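Peroxisomal fatty acid beta-oxidation multifunctional protein MFP2 (PDB 2WTB) catalyses the hydration and dehydrogenation steps of peroxisomal fatty acid beta-oxidation during seed germination, and also takes part in benzoic acid biosynthesis. Local coordinates at residues N426-D431 against G447-S452; M457-I462 against F496-M501. All coordinates share one frame; numbering follows the deposited sequence.

Interaction 1 (N426-D431 against G447-S452); sequences NTSTID and GAHFFS
N426 meets F450 through its side-chain carbonyl: F450 N donates to N426 OD1 at 3.2 Å, with an N-H...O angle of 170°. The C=O...donor angle of 173° shows the N-H arriving nearly along the C=O axis. Holding CG anti to its own backbone N (chi1 174°) carries the amide toward the strand, and OD1 then also lies in the plane of the F450 ring, at its edge. The backbones are closest here, the CA atoms of N426 and H449 being 4.8 Å apart, and N426 CA sends a C-H...O contact to A448 O at 3.4 Å. All of these residues are buried, with M323 of helix 322-332 packed on both N426 and F450. An alanine in place of N426 would remove OD1 and would probably leave F450 N without its acceptor and open a gap between the loop and the strand. The setting is the Rossmann-type NAD-binding domain, where 426-431 leaves the C-terminal end of strand 422-425 beside the parallel strand 445-450. Farther along the loop the contact narrows to the H449 ring, met by S428 OG and T427 O. S428 OG and H449 NE2, 3.2 Å apart, share a hydrogen bond in which either may donate, and OG lies at the imidazole edge, near the ring plane. H449 CD2 approaches T427 O at 3.3 Å, obliquely to the ring. In relatives a serine and a histidine so placed belong to the dehydrogenase active site, a role consistent with this geometry. S428 is partly exposed. The loop then turns away from the strand, its bend held by an ST motif from T427 OG1 to I430 N at 3.2 Å, and D431 caps helix 432-435.

Interaction 2 (M457-I462 against F496-M501); sequences MPLLEI and FAVNRM
The start of helix 498-514 meets the antiparallel strand 459-464 of the Rossmann-type sheet here, so the contact joins the NAD-binding domain to the helical C-terminal domain of the 3-hydroxyacyl-CoA dehydrogenase part. E461 carries most of it. Its chain, extended beyond CG, reaches from the strand to the backbone at the helix start, where OE2 accepts two N-H groups. V498 N donates at 2.8 Å to E461 OE2 in a nearly straight bond. A497 N lies 3.1 Å from E461 OE2 and makes a more bent one, with an N-H...O angle of 137°. Both donors use the syn side of the oxygen but come from opposite faces of the carboxylate plane, about 30° out of it in each case, so a single buried oxygen is gripped from above and below. The other oxygen, OE1, turns to F496, coming in at the ring edge near its plane, 3.4 Å from CD2; the carboxylate itself stands 73° from that ring. V490 of the neighbouring strand 486-491 packs on E461, F496 and A497. Apolar contact flanks the polar grip: V498 CG2 packs on L459 CD2 at 3.5 Å, the two side chains lying alongside each other and pointing opposite ways, with M660 and A657 of helix 651-662 touching L459 and V498 respectively. A bridging water completes the arrangement, donating to E461 OE1 at 2.9 Å and accepting from N499 N at 2.8 Å.

Both contacts are largely buried and share one sheet, strands 445-450 and 459-464 being antiparallel neighbours in it; their centres lie about 9 Å apart. They meet directly where H449 N probably donates to E461 O, and F451 CE1 packs on L459 CD2. Interaction 1 stays within the NAD-binding domain and reaches the partly exposed S428, whereas interaction 2 ties that domain to the C-terminal one. A neutral amide and an imidazole carry the first, each making one hydrogen bond across that contact; a carboxylate oxygen accepting two backbone N-H groups carries the second. The H449 and F496 rings stack edge-to-face across the boundary, and N499 touches S428 and H449.

Interaction 1 (N426-D431 against G447-S452)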
loop_
_atom_site.group_PDB
_atom_site.type_symbol
_atom_site.label_atom_id
_atom_site.label_comp_id
_atom_site.label_asym_id
_atom_site.label_seq_id
_atom_site.Cartn_x
_atom_site.Cartn_y
_atom_site.Cartn_z
ATOM N N ASN A 426 -23.209 -0.242 2.624
ATOM C CA ASN A 426 -22.236 0.106 1.600
ATOM C C ASN A 426 -22.677 1.352 0.830
ATOM O O ASN A 426 -22.136 1.672 -0.230
ATOM C CB ASN A 426 -22.040 -1.082 0.652
ATOM C CG ASN A 426 -21.151 -0.753 -0.533
ATOM O OD1 ASN A 426 -20.000 -0.345 -0.370
ATOM N ND2 ASN A 426 -21.681 -0.934 -1.737
ATOM N N THR A 427 -23.662 2.058 1.378
ATOM C CA THR A 427 -24.192 3.261 0.746
ATOM C C THR A 427 -23.079 4.241 0.394
ATOM O O THR A 427 -22.033 4.270 1.043
ATOM C CB THR A 427 -25.217 3.970 1.650
ATOM O OG1 THR A 427 -25.713 5.143 0.989
ATOM C CG2 THR A 427 -24.576 4.364 2.972
ATOM N N SER A 428 -23.314 5.050 -0.633
ATOM C CA SER A 428 -22.297 5.970 -1.121
ATOM C C SER A 428 -22.809 7.404 -1.204
ATOM O O SER A 428 -22.030 8.357 -1.123
ATOM C CB SER A 428 -21.794 5.514 -2.493
ATOM O OG SER A 428 -20.688 6.291 -2.914
ATOM N N THR A 429 -24.119 7.554 -1.362
ATOM C CA THR A 429 -24.711 8.869 -1.585
ATOM C C THR A 429 -25.821 9.193 -0.592
ATOM O O THR A 429 -26.440 10.253 -0.673
ATOM C CB THR A 429 -25.291 8.978 -3.006
ATOM O OG1 THR A 429 -26.371 8.048 -3.154
ATOM C CG2 THR A 429 -24.220 8.673 -4.042
ATOM N N ILE A 430 -26.072 8.283 0.342
ATOM C CA ILE A 430 -27.172 8.462 1.281
ATOM C C ILE A 430 -26.693 8.589 2.725
ATOM O O ILE A 430 -25.841 7.826 3.181
ATOM C CB ILE A 430 -28.205 7.322 1.164
ATOM C CG1 ILE A 430 -28.747 7.249 -0.266
ATOM C CG2 ILE A 430 -29.339 7.521 2.155
ATOM C CD1 ILE A 430 -29.816 6.199 -0.468
ATOM N N ASP A 431 -27.250 9.570 3.430
ATOM C CA ASP A 431 -26.935 9.816 4.832
ATOM C C ASP A 431 -27.266 8.602 5.703
ATOM O O ASP A 431 -28.421 8.182 5.787
ATOM C CB ASP A 431 -27.700 11.051 5.319
ATOM C CG ASP A 431 -27.590 11.265 6.818
ATOM O OD1 ASP A 431 -26.718 10.641 7.459
ATOM O OD2 ASP A 431 -28.379 12.069 7.356
ATOM N N GLY A 447 -21.035 2.578 8.446
ATOM C CA GLY A 447 -20.792 2.596 7.015
ATOM C C GLY A 447 -19.574 1.791 6.604
ATOM O O GLY A 447 -18.447 2.115 6.975
ATOM N N ALA A 448 -19.805 0.730 5.837
ATOM C CA ALA A 448 -18.718 -0.063 5.278
ATOM C C ALA A 448 -18.601 0.233 3.786
ATOM O O ALA A 448 -19.193 -0.452 2.953
ATOM C CB ALA A 448 -18.961 -1.545 5.519
ATOM N N HIS A 449 -17.839 1.271 3.458
ATOM C CA HIS A 449 -17.783 1.771 2.092
ATOM C C HIS A 449 -16.639 1.152 1.300
ATOM O O HIS A 449 -15.469 1.343 1.629
ATOM C CB HIS A 449 -17.664 3.295 2.090
ATOM C CG HIS A 449 -17.870 3.912 0.743
ATOM N ND1 HIS A 449 -16.860 4.545 0.052
ATOM C CD2 HIS A 449 -18.969 3.987 -0.044
ATOM C CE1 HIS A 449 -17.329 4.989 -1.100
ATOM N NE2 HIS A 449 -18.606 4.662 -1.184
ATOM N N PHE A 450 -16.990 0.407 0.257
ATOM C CA PHE A 450 -16.000 -0.234 -0.602
ATOM C C PHE A 450 -15.908 0.477 -1.945
ATOM O O PHE A 450 -16.816 1.207 -2.342
ATOM C CB PHE A 450 -16.352 -1.703 -0.837
ATOM C CG PHE A 450 -16.221 -2.568 0.383
ATOM C CD1 PHE A 450 -17.220 -2.592 1.345
ATOM C CD2 PHE A 450 -15.109 -3.375 0.557
ATOM C CE1 PHE A 450 -17.105 -3.397 2.462
ATOM C CE2 PHE A 450 -14.989 -4.182 1.674
ATOM C CZ PHE A 450 -15.988 -4.192 2.628
ATOM N N PHE A 451 -14.807 0.249 -2.648
ATOM C CA PHE A 451 -14.630 0.807 -3.979
ATOM C C PHE A 451 -14.516 -0.318 -4.996
ATOM O O PHE A 451 -13.719 -1.241 -4.827
ATOM C CB PHE A 451 -13.394 1.706 -4.019
ATOM C CG PHE A 451 -13.423 2.815 -3.007
ATOM C CD1 PHE A 451 -13.082 2.573 -1.685
ATOM C CD2 PHE A 451 -13.799 4.097 -3.375
ATOM C CE1 PHE A 451 -13.112 3.589 -0.751
ATOM C CE2 PHE A 451 -13.829 5.122 -2.444
ATOM C CZ PHE A 451 -13.486 4.866 -1.130
ATOM N N SER A 452 -15.328 -0.248 -6.045
ATOM C CA SER A 452 -15.322 -1.271 -7.084
ATOM C C SER A 452 -14.013 -1.235 -7.866
ATOM O O SER A 452 -13.513 -0.157 -8.190
ATOM C CB SER A 452 -16.508 -1.074 -8.030
ATOM O OG SER A 452 -16.547 -2.091 -9.016
#

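Interaction 2 (M457-I462 against F496-M501)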
loop_
_atom_site.group_PDB
_atom_site.type_symbol
_atom_site.label_atom_id
_atom_site.label_comp_id
_atom_site.label_asym_id
_atom_site.label_seq_id
_atom_site.Cartn_x
_atom_site.Cartn_y
_atom_site.Cartn_z
ATOM N N MET A 457 -9.774 -3.357 -4.956
ATOM C CA MET A 457 -9.470 -2.070 -4.346
ATOM C C MET A 457 -9.130 -2.268 -2.873
ATOM O O MET A 457 -9.931 -2.814 -2.115
ATOM C CB MET A 457 -10.647 -1.109 -4.504
ATOM C CG MET A 457 -10.243 0.352 -4.589
ATOM S SD MET A 457 -9.133 0.667 -5.976
ATOM C CE MET A 457 -9.982 -0.194 -7.298
ATOM N N PRO A 458 -7.937 -1.816 -2.465
ATOM C CA PRO A 458 -7.365 -2.101 -1.145
ATOM C C PRO A 458 -7.993 -1.269 -0.035
ATOM O O PRO A 458 -7.861 -1.615 1.138
ATOM C CB PRO A 458 -5.889 -1.703 -1.307
ATOM C CG PRO A 458 -5.714 -1.311 -2.758
ATOM C CD PRO A 458 -7.062 -0.938 -3.254
ATOM N N LEU A 459 -8.666 -0.184 -0.400
ATOM C CA LEU A 459 -9.192 0.747 0.588
ATOM C C LEU A 459 -10.572 0.350 1.095
ATOM O O LEU A 459 -11.367 -0.253 0.373
ATOM C CB LEU A 459 -9.248 2.165 0.021
ATOM C CG LEU A 459 -9.536 3.272 1.036
ATOM C CD1 LEU A 459 -8.316 3.505 1.916
ATOM C CD2 LEU A 459 -9.945 4.554 0.333
ATOM N N LEU A 460 -10.838 0.700 2.348
ATOM C CA LEU A 460 -12.152 0.528 2.943
ATOM C C LEU A 460 -12.465 1.726 3.826
ATOM O O LEU A 460 -11.731 2.020 4.767
ATOM C CB LEU A 460 -12.210 -0.753 3.775
ATOM C CG LEU A 460 -13.422 -0.871 4.701
ATOM C CD1 LEU A 460 -14.722 -0.767 3.908
ATOM C CD2 LEU A 460 -13.371 -2.165 5.499
ATOM N N GLU A 461 -13.550 2.421 3.511
ATOM C CA GLU A 461 -13.988 3.544 4.327
ATOM C C GLU A 461 -14.979 3.088 5.388
ATOM O O GLU A 461 -16.101 2.699 5.070
ATOM C CB GLU A 461 -14.625 4.632 3.463
ATOM C CG GLU A 461 -13.664 5.701 2.982
ATOM C CD GLU A 461 -14.379 6.847 2.279
ATOM O OE1 GLU A 461 -15.474 6.616 1.720
ATOM O OE2 GLU A 461 -13.846 7.978 2.287
ATOM N N ILE A 462 -14.554 3.124 6.646
ATOM C CA ILE A 462 -15.458 2.870 7.761
ATOM C C ILE A 462 -16.103 4.187 8.163
ATOM O O ILE A 462 -15.459 5.042 8.771
ATOM C CB ILE A 462 -14.720 2.266 8.970
ATOM C CG1 ILE A 462 -14.183 0.878 8.627
ATOM C CG2 ILE A 462 -15.639 2.183 10.172
ATOM C CD1 ILE A 462 -13.408 0.241 9.749
ATOM N N PHE A 496 -18.295 11.362 2.291
ATOM C CA PHE A 496 -17.329 10.946 3.303
ATOM C C PHE A 496 -15.970 11.628 3.125
ATOM O O PHE A 496 -15.851 12.842 3.293
ATOM C CB PHE A 496 -17.172 9.425 3.300
ATOM C CG PHE A 496 -18.474 8.684 3.196
ATOM C CD1 PHE A 496 -19.547 9.027 4.003
ATOM C CD2 PHE A 496 -18.623 7.640 2.299
ATOM C CE1 PHE A 496 -20.748 8.347 3.911
ATOM C CE2 PHE A 496 -19.823 6.954 2.203
ATOM C CZ PHE A 496 -20.887 7.310 3.010
ATOM N N ALA A 497 -14.951 10.846 2.781
ATOM C CA ALA A 497 -13.600 11.381 2.621
ATOM C C ALA A 497 -13.085 11.294 1.185
ATOM O O ALA A 497 -12.744 12.307 0.581
ATOM C CB ALA A 497 -12.635 10.685 3.567
ATOM N N VAL A 498 -13.031 10.078 0.650
ATOM C CA VAL A 498 -12.433 9.837 -0.662
ATOM C C VAL A 498 -13.144 10.571 -1.799
ATOM O O VAL A 498 -12.541 11.390 -2.490
ATOM C CB VAL A 498 -12.384 8.332 -0.984
ATOM C CG1 VAL A 498 -11.784 8.106 -2.362
ATOM C CG2 VAL A 498 -11.590 7.592 0.080
ATOM N N ASN A 499 -14.424 10.272 -1.992
ATOM C CA ASN A 499 -15.193 10.881 -3.070
ATOM C C ASN A 499 -15.372 12.387 -2.915
ATOM O O ASN A 499 -15.307 13.126 -3.894
ATOM C CB ASN A 499 -16.553 10.197 -3.215
ATOM C CG ASN A 499 -16.437 8.796 -3.776
ATOM O OD1 ASN A 499 -17.421 8.061 -3.850
ATOM N ND2 ASN A 499 -15.229 8.420 -4.178
ATOM N N ARG A 500 -15.601 12.842 -1.687
ATOM C CA ARG A 500 -15.739 14.271 -1.431
ATOM C C ARG A 500 -14.431 14.999 -1.716
ATOM O O ARG A 500 -14.424 16.152 -2.141
ATOM C CB ARG A 500 -16.162 14.528 0.016
ATOM C CG ARG A 500 -16.220 16.004 0.363
ATOM C CD ARG A 500 -16.446 16.233 1.844
ATOM N NE ARG A 500 -16.360 17.650 2.182
ATOM C CZ ARG A 500 -16.430 18.129 3.418
ATOM N NH1 ARG A 500 -16.591 17.302 4.442
ATOM N NH2 ARG A 500 -16.339 19.434 3.631
ATOM N N MET A 501 -13.326 14.308 -1.476
ATOM C CA MET A 501 -11.997 14.872 -1.641
ATOM C C MET A 501 -11.714 15.193 -3.104
ATOM O O MET A 501 -11.188 16.259 -3.430
ATOM C CB MET A 501 -10.966 13.869 -1.138
ATOM C CG MET A 501 -9.761 14.470 -0.459
ATOM S SD MET A 501 -8.690 13.161 0.159
ATOM C CE MET A 501 -7.596 14.100 1.214
HETATM O O HOH W 1 -16.011 8.599 -0.328
#